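Local coordinates for hemolysin activator protein CdiB (Acinetobacter baumannii ACICU, PDB 6WIL) that probably exports its partner toxin across the outer membrane, acting as an Omp85-superfamily, TpsB-type transporter of contact-dependent growth inhibition, at residues 20-23 with 24-27; 348-352 with 353-357; 368-372 with 373-377. All blocks are in the same frame, centred on the assembly; numbering follows the deposited sequence.

Contact 1 (20-23 with 24-27)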
loop_
_atom_site.group_PDB
_atom_site.type_symbol
_atom_site.label_atom_id
_atom_site.label_comp_id
_atom_site.label_asym_id
_atom_site.label_seq_id
_atom_site.Cartn_x
_atom_site.Cartn_y
_atom_site.Cartn_z
ATOM N N GLU A 20 -6.603 -0.627 -10.811
ATOM C CA GLU A 20 -6.486 0.775 -10.426
ATOM C C GLU A 20 -7.453 1.115 -9.298
ATOM O O GLU A 20 -7.105 1.864 -8.377
ATOM C CB GLU A 20 -6.723 1.672 -11.640
ATOM C CG GLU A 20 -6.387 3.137 -11.410
ATOM C CD GLU A 20 -6.046 3.863 -12.700
ATOM O OE1 GLU A 20 -6.888 4.645 -13.192
ATOM O OE2 GLU A 20 -4.935 3.639 -13.228
ATOM N N LEU A 21 -8.664 0.553 -9.342
ATOM C CA LEU A 21 -9.651 0.814 -8.297
ATOM C C LEU A 21 -9.207 0.248 -6.954
ATOM O O LEU A 21 -9.360 0.904 -5.919
ATOM C CB LEU A 21 -11.008 0.236 -8.703
ATOM C CG LEU A 21 -12.082 0.129 -7.612
ATOM C CD1 LEU A 21 -12.460 1.498 -7.074
ATOM C CD2 LEU A 21 -13.312 -0.604 -8.131
ATOM N N ASN A 22 -8.664 -0.973 -6.949
ATOM C CA ASN A 22 -8.197 -1.569 -5.701
ATOM C C ASN A 22 -7.030 -0.786 -5.115
ATOM O O ASN A 22 -6.918 -0.651 -3.891
ATOM C CB ASN A 22 -7.797 -3.026 -5.925
ATOM C CG ASN A 22 -8.891 -3.997 -5.542
ATOM O OD1 ASN A 22 -9.672 -3.738 -4.625
ATOM N ND2 ASN A 22 -8.953 -5.124 -6.240
ATOM N N GLN A 23 -6.150 -0.267 -5.972
ATOM C CA GLN A 23 -5.036 0.535 -5.482
ATOM C C GLN A 23 -5.531 1.828 -4.846
ATOM O O GLN A 23 -5.007 2.263 -3.814
ATOM C CB GLN A 23 -4.063 0.834 -6.622
ATOM C CG GLN A 23 -2.723 1.373 -6.156
ATOM C CD GLN A 23 -1.964 0.369 -5.306
ATOM O OE1 GLN A 23 -1.961 0.456 -4.079
ATOM N NE2 GLN A 23 -1.317 -0.594 -5.959
ATOM N N GLN A 24 -6.547 2.455 -5.447
ATOM C CA GLN A 24 -7.078 3.700 -4.901
ATOM C C GLN A 24 -7.765 3.480 -3.562
ATOM O O GLN A 24 -7.710 4.354 -2.690
ATOM C CB GLN A 24 -8.045 4.340 -5.896
ATOM C CG GLN A 24 -7.381 4.834 -7.170
ATOM C CD GLN A 24 -8.382 5.253 -8.229
ATOM O OE1 GLN A 24 -9.593 5.204 -8.011
ATOM N NE2 GLN A 24 -7.880 5.664 -9.388
ATOM N N LEU A 25 -8.413 2.328 -3.376
ATOM C CA LEU A 25 -9.043 2.046 -2.091
ATOM C C LEU A 25 -8.000 1.766 -1.019
ATOM O O LEU A 25 -8.143 2.216 0.124
ATOM C CB LEU A 25 -10.008 0.868 -2.224
ATOM C CG LEU A 25 -11.229 1.096 -3.110
ATOM C CD1 LEU A 25 -11.932 -0.220 -3.353
ATOM C CD2 LEU A 25 -12.175 2.103 -2.471
ATOM N N GLN A 26 -6.945 1.023 -1.366
ATOM C CA GLN A 26 -5.873 0.781 -0.406
ATOM C C GLN A 26 -5.162 2.075 -0.043
ATOM O O GLN A 26 -4.800 2.288 1.120
ATOM C CB GLN A 26 -4.879 -0.241 -0.960
ATOM C CG GLN A 26 -5.434 -1.651 -1.030
ATOM C CD GLN A 26 -6.275 -2.000 0.188
ATOM O OE1 GLN A 26 -5.776 -2.048 1.315
ATOM N NE2 GLN A 26 -7.564 -2.233 -0.034
ATOM N N ASP A 27 -4.963 2.962 -1.020
ATOM C CA ASP A 27 -4.297 4.225 -0.735
ATOM C C ASP A 27 -5.129 5.134 0.159
ATOM O O ASP A 27 -4.571 6.037 0.791
ATOM C CB ASP A 27 -3.953 4.946 -2.040
ATOM C CG ASP A 27 -2.772 4.319 -2.760
ATOM O OD1 ASP A 27 -1.927 3.690 -2.087
ATOM O OD2 ASP A 27 -2.686 4.457 -3.999
#
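Gln24 lays its side chain back over the preceding helical turn to meet Glu20, while Gln23 reaches forward to Asp27; both pairs illustrate how i to i+4 spacing brings side chains together on a helix surface. In Gln24, CG stands beside the backbone N (chi1 -67°) and the chain then runs out extended, which takes it past the Glu20 carbonyl, with CG 3.2 Å from Glu20 O. Its amide rests against the aliphatic part of Glu20, NE2 lying 3.6 Å from Glu20 CG. The amide and carboxylate planes differ by 26°, yet NE2 stays 4.1 Å from Glu20 OE1. Gln23 CG, anti to its own N, lies 3.8 Å from Asp27 OD2, and the bend at chi2 then turns the amide so that its plane lies 25° from the carboxylate. Asp27 turns its carboxylate back toward the preceding turn, placing OD2 3.2 Å from Gln23 O. Two acceptors thus face each other, an approach that the salt bridge from OD2 to Arg422 probably helps to offset. On another flank, Leu21 and Leu25 meet through their CD1 methyls, 4.1 Å apart. Beneath all of this run four backbone hydrogen bonds of the alpha helix, from Gln24 N to Glu20 O through Asp27 N to Gln23 O. Helix 8-27 is consistent with the N-terminal plug helix that occupies the barrel lumen in TpsB transporters. Leu21 and Leu25 pack on Phe272 of strand 266-279 and also touch strand 251-261, Gln26 bonds to Gln276, and Asp27 reaches Arg422 of strand 414-429.

Contact 2 (348-352 with 353-357)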
loop_
_atom_site.group_PDB
_atom_site.type_symbol
_atom_site.label_atom_id
_atom_site.label_comp_id
_atom_site.label_asym_id
_atom_site.label_seq_id
_atom_site.Cartn_x
_atom_site.Cartn_y
_atom_site.Cartn_z
ATOM N N ASP A 348 -27.585 -15.383 -27.431
ATOM C CA ASP A 348 -28.155 -16.206 -26.369
ATOM C C ASP A 348 -27.846 -17.692 -26.535
ATOM O O ASP A 348 -28.503 -18.535 -25.917
ATOM C CB ASP A 348 -29.671 -15.993 -26.251
ATOM C CG ASP A 348 -30.062 -14.525 -26.331
ATOM O OD1 ASP A 348 -29.297 -13.673 -25.830
ATOM O OD2 ASP A 348 -31.130 -14.223 -26.904
ATOM N N ILE A 349 -26.856 -18.041 -27.353
ATOM C CA ILE A 349 -26.355 -19.408 -27.455
ATOM C C ILE A 349 -24.959 -19.440 -26.847
ATOM O O ILE A 349 -24.086 -18.656 -27.241
ATOM C CB ILE A 349 -26.336 -19.909 -28.908
ATOM C CG1 ILE A 349 -27.715 -19.756 -29.557
ATOM C CG2 ILE A 349 -25.905 -21.366 -28.950
ATOM C CD1 ILE A 349 -28.748 -20.752 -29.059
ATOM N N GLU A 350 -24.750 -20.339 -25.888
ATOM C CA GLU A 350 -23.486 -20.394 -25.168
ATOM C C GLU A 350 -22.404 -21.060 -26.008
ATOM O O GLU A 350 -22.636 -22.086 -26.655
ATOM C CB GLU A 350 -23.649 -21.144 -23.846
ATOM C CG GLU A 350 -22.383 -21.182 -22.994
ATOM C CD GLU A 350 -22.644 -21.654 -21.574
ATOM O OE1 GLU A 350 -21.684 -22.081 -20.895
ATOM O OE2 GLU A 350 -23.812 -21.597 -21.137
ATOM N N ILE A 351 -21.219 -20.459 -25.994
ATOM C CA ILE A 351 -20.034 -21.033 -26.619
ATOM C C ILE A 351 -19.329 -21.873 -25.559
ATOM O O ILE A 351 -18.702 -21.330 -24.645
ATOM C CB ILE A 351 -19.118 -19.939 -27.178
ATOM C CG1 ILE A 351 -19.900 -19.062 -28.162
ATOM C CG2 ILE A 351 -17.903 -20.547 -27.850
ATOM C CD1 ILE A 351 -19.617 -17.587 -28.026
ATOM N N ASN A 352 -19.438 -23.200 -25.681
ATOM C CA ASN A 352 -18.986 -24.097 -24.619
ATOM C C ASN A 352 -17.496 -23.934 -24.333
ATOM O O ASN A 352 -17.089 -23.811 -23.172
ATOM C CB ASN A 352 -19.305 -25.549 -24.980
ATOM C CG ASN A 352 -20.759 -25.912 -24.723
ATOM O OD1 ASN A 352 -21.629 -25.044 -24.656
ATOM N ND2 ASN A 352 -21.025 -27.204 -24.569
ATOM N N VAL A 353 -16.665 -23.926 -25.379
ATOM C CA VAL A 353 -15.218 -23.897 -25.184
ATOM C C VAL A 353 -14.720 -22.610 -24.545
ATOM O O VAL A 353 -13.539 -22.528 -24.188
ATOM C CB VAL A 353 -14.476 -24.124 -26.517
ATOM C CG1 VAL A 353 -14.765 -25.516 -27.053
ATOM C CG2 VAL A 353 -14.862 -23.060 -27.532
ATOM N N LEU A 354 -15.578 -21.605 -24.386
ATOM C CA LEU A 354 -15.199 -20.365 -23.725
ATOM C C LEU A 354 -15.680 -20.287 -22.284
ATOM O O LEU A 354 -15.489 -19.253 -21.635
ATOM C CB LEU A 354 -15.724 -19.162 -24.512
ATOM C CG LEU A 354 -15.015 -18.921 -25.842
ATOM C CD1 LEU A 354 -15.376 -17.552 -26.391
ATOM C CD2 LEU A 354 -13.506 -19.061 -25.678
ATOM N N HIS A 355 -16.299 -21.347 -21.770
ATOM C CA HIS A 355 -16.680 -21.409 -20.365
ATOM C C HIS A 355 -15.444 -21.736 -19.537
ATOM O O HIS A 355 -14.853 -22.810 -19.693
ATOM C CB HIS A 355 -17.772 -22.455 -20.157
ATOM C CG HIS A 355 -18.360 -22.453 -18.780
ATOM N ND1 HIS A 355 -17.683 -22.934 -17.680
ATOM C CD2 HIS A 355 -19.567 -22.038 -18.328
ATOM C CE1 HIS A 355 -18.445 -22.810 -16.608
ATOM N NE2 HIS A 355 -19.594 -22.269 -16.973
ATOM N N ARG A 356 -15.046 -20.815 -18.662
ATOM C CA ARG A 356 -13.784 -20.932 -17.943
ATOM C C ARG A 356 -14.007 -20.710 -16.456
ATOM O O ARG A 356 -14.460 -19.637 -16.046
ATOM C CB ARG A 356 -12.755 -19.937 -18.487
ATOM C CG ARG A 356 -12.220 -20.318 -19.857
ATOM C CD ARG A 356 -11.452 -19.185 -20.517
ATOM N NE ARG A 356 -12.321 -18.084 -20.926
ATOM C CZ ARG A 356 -12.094 -17.310 -21.983
ATOM N NH1 ARG A 356 -12.934 -16.329 -22.284
ATOM N NH2 ARG A 356 -11.036 -17.529 -22.751
ATOM N N LYS A 357 -13.692 -21.724 -15.656
ATOM C CA LYS A 357 -13.569 -21.591 -14.211
ATOM C C LYS A 357 -12.102 -21.744 -13.838
ATOM O O LYS A 357 -11.459 -22.723 -14.232
ATOM C CB LYS A 357 -14.403 -22.640 -13.471
ATOM C CG LYS A 357 -15.892 -22.614 -13.758
ATOM C CD LYS A 357 -16.617 -23.580 -12.828
ATOM C CE LYS A 357 -18.013 -23.916 -13.328
ATOM N NZ LYS A 357 -18.684 -24.911 -12.445
#
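Glu350 reaches past the bend that follows it and brings OE1 to the carbon edge of the His355 imidazole, 3.3 Å from CD2 of His355. Glu350 CG is anti to the backbone N (chi1 -177°) and the chain beyond is extended, which carries the carboxylate across the turn. Carboxylate and ring are nearly coplanar, 16° apart, with OE1 near the ring plane. The closer polar atom of the ring edge, His355 NE2, remains 4.4 Å from Glu350 OE1, so this is proximity of ionisable groups and not a salt bridge. Ile351 comes next and turns its CG2 methyl into the bend, 3.9 Å from Leu354 CG. The same methyl lies 4.0 Å from Val353 CG2, so one branch serves two apolar neighbours. Here the long barrel strand 349-371 is interrupted: Ile351 pairs through its backbone with Ser344 and Arg356 with Ser342, so the chain spends more residues than strand 329-346 between these pairings and bulges out as two overlapping turns. The first is closed by Leu354 N donating to Ile351 O at 3.1 Å. Asn352 belongs to the second, in which its O accepts from His355 N at 2.9 Å. In both bonds the donor sits about 50° out of the carbonyl plane, consistent with tight i to i+3 turns. Glu350, Ile351 and Asn352 also touch a crystal neighbour, which may influence their side chains, and Arg356 beyond the bend makes a salt bridge to Asp5 near the N terminus.

Contact 3 (368-372 with 373-377)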
loop_
_atom_site.group_PDB
_atom_site.type_symbol
_atom_site.label_atom_id
_atom_site.label_comp_id
_atom_site.label_asym_id
_atom_site.label_seq_id
_atom_site.Cartn_x
_atom_site.Cartn_y
_atom_site.Cartn_z
ATOM N N ARG A 368 6.701 -0.174 2.121
ATOM C CA ARG A 368 6.607 1.265 1.940
ATOM C C ARG A 368 7.753 1.904 2.710
ATOM O O ARG A 368 8.080 1.469 3.817
ATOM C CB ARG A 368 5.249 1.814 2.414
ATOM C CG ARG A 368 4.912 3.175 1.822
ATOM C CD ARG A 368 3.645 3.784 2.406
ATOM N NE ARG A 368 2.474 2.930 2.242
ATOM C CZ ARG A 368 1.842 2.331 3.246
ATOM N NH1 ARG A 368 2.266 2.499 4.491
ATOM N NH2 ARG A 368 0.781 1.571 3.006
ATOM N N GLN A 369 8.378 2.916 2.114
ATOM C CA GLN A 369 9.563 3.535 2.689
ATOM C C GLN A 369 9.463 5.046 2.555
ATOM O O GLN A 369 9.071 5.559 1.503
ATOM C CB GLN A 369 10.844 3.032 2.006
ATOM C CG GLN A 369 12.134 3.636 2.551
ATOM C CD GLN A 369 12.721 2.836 3.697
ATOM O OE1 GLN A 369 12.722 1.605 3.674
ATOM N NE2 GLN A 369 13.226 3.535 4.708
ATOM N N TYR A 370 9.820 5.752 3.626
ATOM C CA TYR A 370 9.801 7.207 3.655
ATOM C C TYR A 370 11.214 7.740 3.831
ATOM O O TYR A 370 11.997 7.205 4.621
ATOM C CB TYR A 370 8.922 7.740 4.791
ATOM C CG TYR A 370 7.516 7.198 4.804
ATOM C CD1 TYR A 370 6.523 7.768 4.019
ATOM C CD2 TYR A 370 7.176 6.121 5.612
ATOM C CE1 TYR A 370 5.232 7.273 4.031
ATOM C CE2 TYR A 370 5.889 5.622 5.634
ATOM C CZ TYR A 370 4.923 6.201 4.842
ATOM O OH TYR A 370 3.641 5.702 4.863
ATOM N N LEU A 371 11.530 8.798 3.092
ATOM C CA LEU A 371 12.755 9.559 3.305
ATOM C C LEU A 371 12.442 11.015 3.007
ATOM O O LEU A 371 12.092 11.354 1.872
ATOM C CB LEU A 371 13.900 9.049 2.425
ATOM C CG LEU A 371 15.295 9.526 2.846
ATOM C CD1 LEU A 371 15.547 9.214 4.319
ATOM C CD2 LEU A 371 16.369 8.898 1.973
ATOM N N GLY A 372 12.552 11.863 4.025
ATOM C CA GLY A 372 12.122 13.242 3.870
ATOM C C GLY A 372 10.637 13.292 3.571
ATOM O O GLY A 372 9.811 12.741 4.307
ATOM N N ASN A 373 10.286 13.955 2.472
ATOM C CA ASN A 373 8.915 13.995 1.987
ATOM C C ASN A 373 8.686 13.036 0.828
ATOM O O ASN A 373 7.635 13.100 0.179
ATOM C CB ASN A 373 8.542 15.418 1.570
ATOM C CG ASN A 373 8.940 16.450 2.604
ATOM O OD1 ASN A 373 9.663 17.399 2.302
ATOM N ND2 ASN A 373 8.472 16.267 3.834
ATOM N N ALA A 374 9.645 12.157 0.546
ATOM C CA ALA A 374 9.522 11.201 -0.543
ATOM C C ALA A 374 8.945 9.889 -0.031
ATOM O O ALA A 374 9.247 9.454 1.085
ATOM C CB ALA A 374 10.878 10.954 -1.205
ATOM N N VAL A 375 8.108 9.265 -0.853
ATOM C CA VAL A 375 7.473 7.994 -0.529
ATOM C C VAL A 375 7.857 6.984 -1.601
ATOM O O VAL A 375 7.762 7.278 -2.799
ATOM C CB VAL A 375 5.942 8.129 -0.428
ATOM C CG1 VAL A 375 5.332 6.849 0.126
ATOM C CG2 VAL A 375 5.566 9.325 0.434
ATOM N N LEU A 376 8.295 5.804 -1.172
ATOM C CA LEU A 376 8.602 4.703 -2.076
ATOM C C LEU A 376 7.855 3.469 -1.601
ATOM O O LEU A 376 7.999 3.064 -0.443
ATOM C CB LEU A 376 10.107 4.426 -2.131
ATOM C CG LEU A 376 10.511 3.213 -2.974
ATOM C CD1 LEU A 376 10.424 3.534 -4.457
ATOM C CD2 LEU A 376 11.903 2.718 -2.603
ATOM N N ASP A 377 7.058 2.874 -2.486
ATOM C CA ASP A 377 6.316 1.678 -2.124
ATOM C C ASP A 377 6.219 0.750 -3.324
ATOM O O ASP A 377 6.186 1.192 -4.475
ATOM C CB ASP A 377 4.916 2.014 -1.601
ATOM C CG ASP A 377 4.039 2.654 -2.650
ATOM O OD1 ASP A 377 3.380 1.912 -3.410
ATOM O OD2 ASP A 377 4.009 3.901 -2.719
HETATM O O HOH W 1 7.610 11.237 3.275
#
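A beta hairpin with a two-residue loop, a type II' turn, joins strands 349-371 and 374-386 of the transmembrane barrel. Gly372 takes the first corner of the turn with a positive phi of 62°, a conformation that favours glycine, and Asn373 takes the second. Leu371 and Ala374 flank them as a hydrogen-bonded pair: Ala374 N donates to Leu371 O at 2.9 Å, and Leu371 N to Ala374 O at 3.1 Å. Further along, Gln369 and Leu376 form the next such pair, with Leu376 N to Gln369 O at 2.8 Å. Tyr370, Val375, Arg368 and Asp377 share one face of the sheet. There the Tyr370 ring lies alongside Val375, CE1 approaching Val375 CG1 to 3.9 Å, and Arg368 CG packs 3.6 Å from Asp377 CB. The charged ends part company: Arg368 NE is 5.3 Å from Asp377 OD2, while Asp377 OD1 makes a salt bridge to Arg422 of the next strand and Arg368 bonds weakly to Gln31. At the turn, one water donates to two carbonyls, at 2.9 Å from Gly372 O and 3.3 Å from Ala374 O.

How the contacts relate
Followed from the N terminus, the three contacts come in series, none nested in or crossing another. Contact 1 spans a turn near the end of helix 8-27 and closes no loop. Contact 2 closes the short excursion near the start of strand 349-371, and contact 3 the hairpin at that strand's far end, their centres about 47 Å apart; together they mark two ends of a single barrel strand. Contact 1 lies nearer to contact 3, with nearest atoms about 6 Å apart, and the two are joined through Arg422, which salt-bridges Asp27 by NH1 and Asp377 by NE. One barrel arginine thus ties the N-terminal helix to the hairpin.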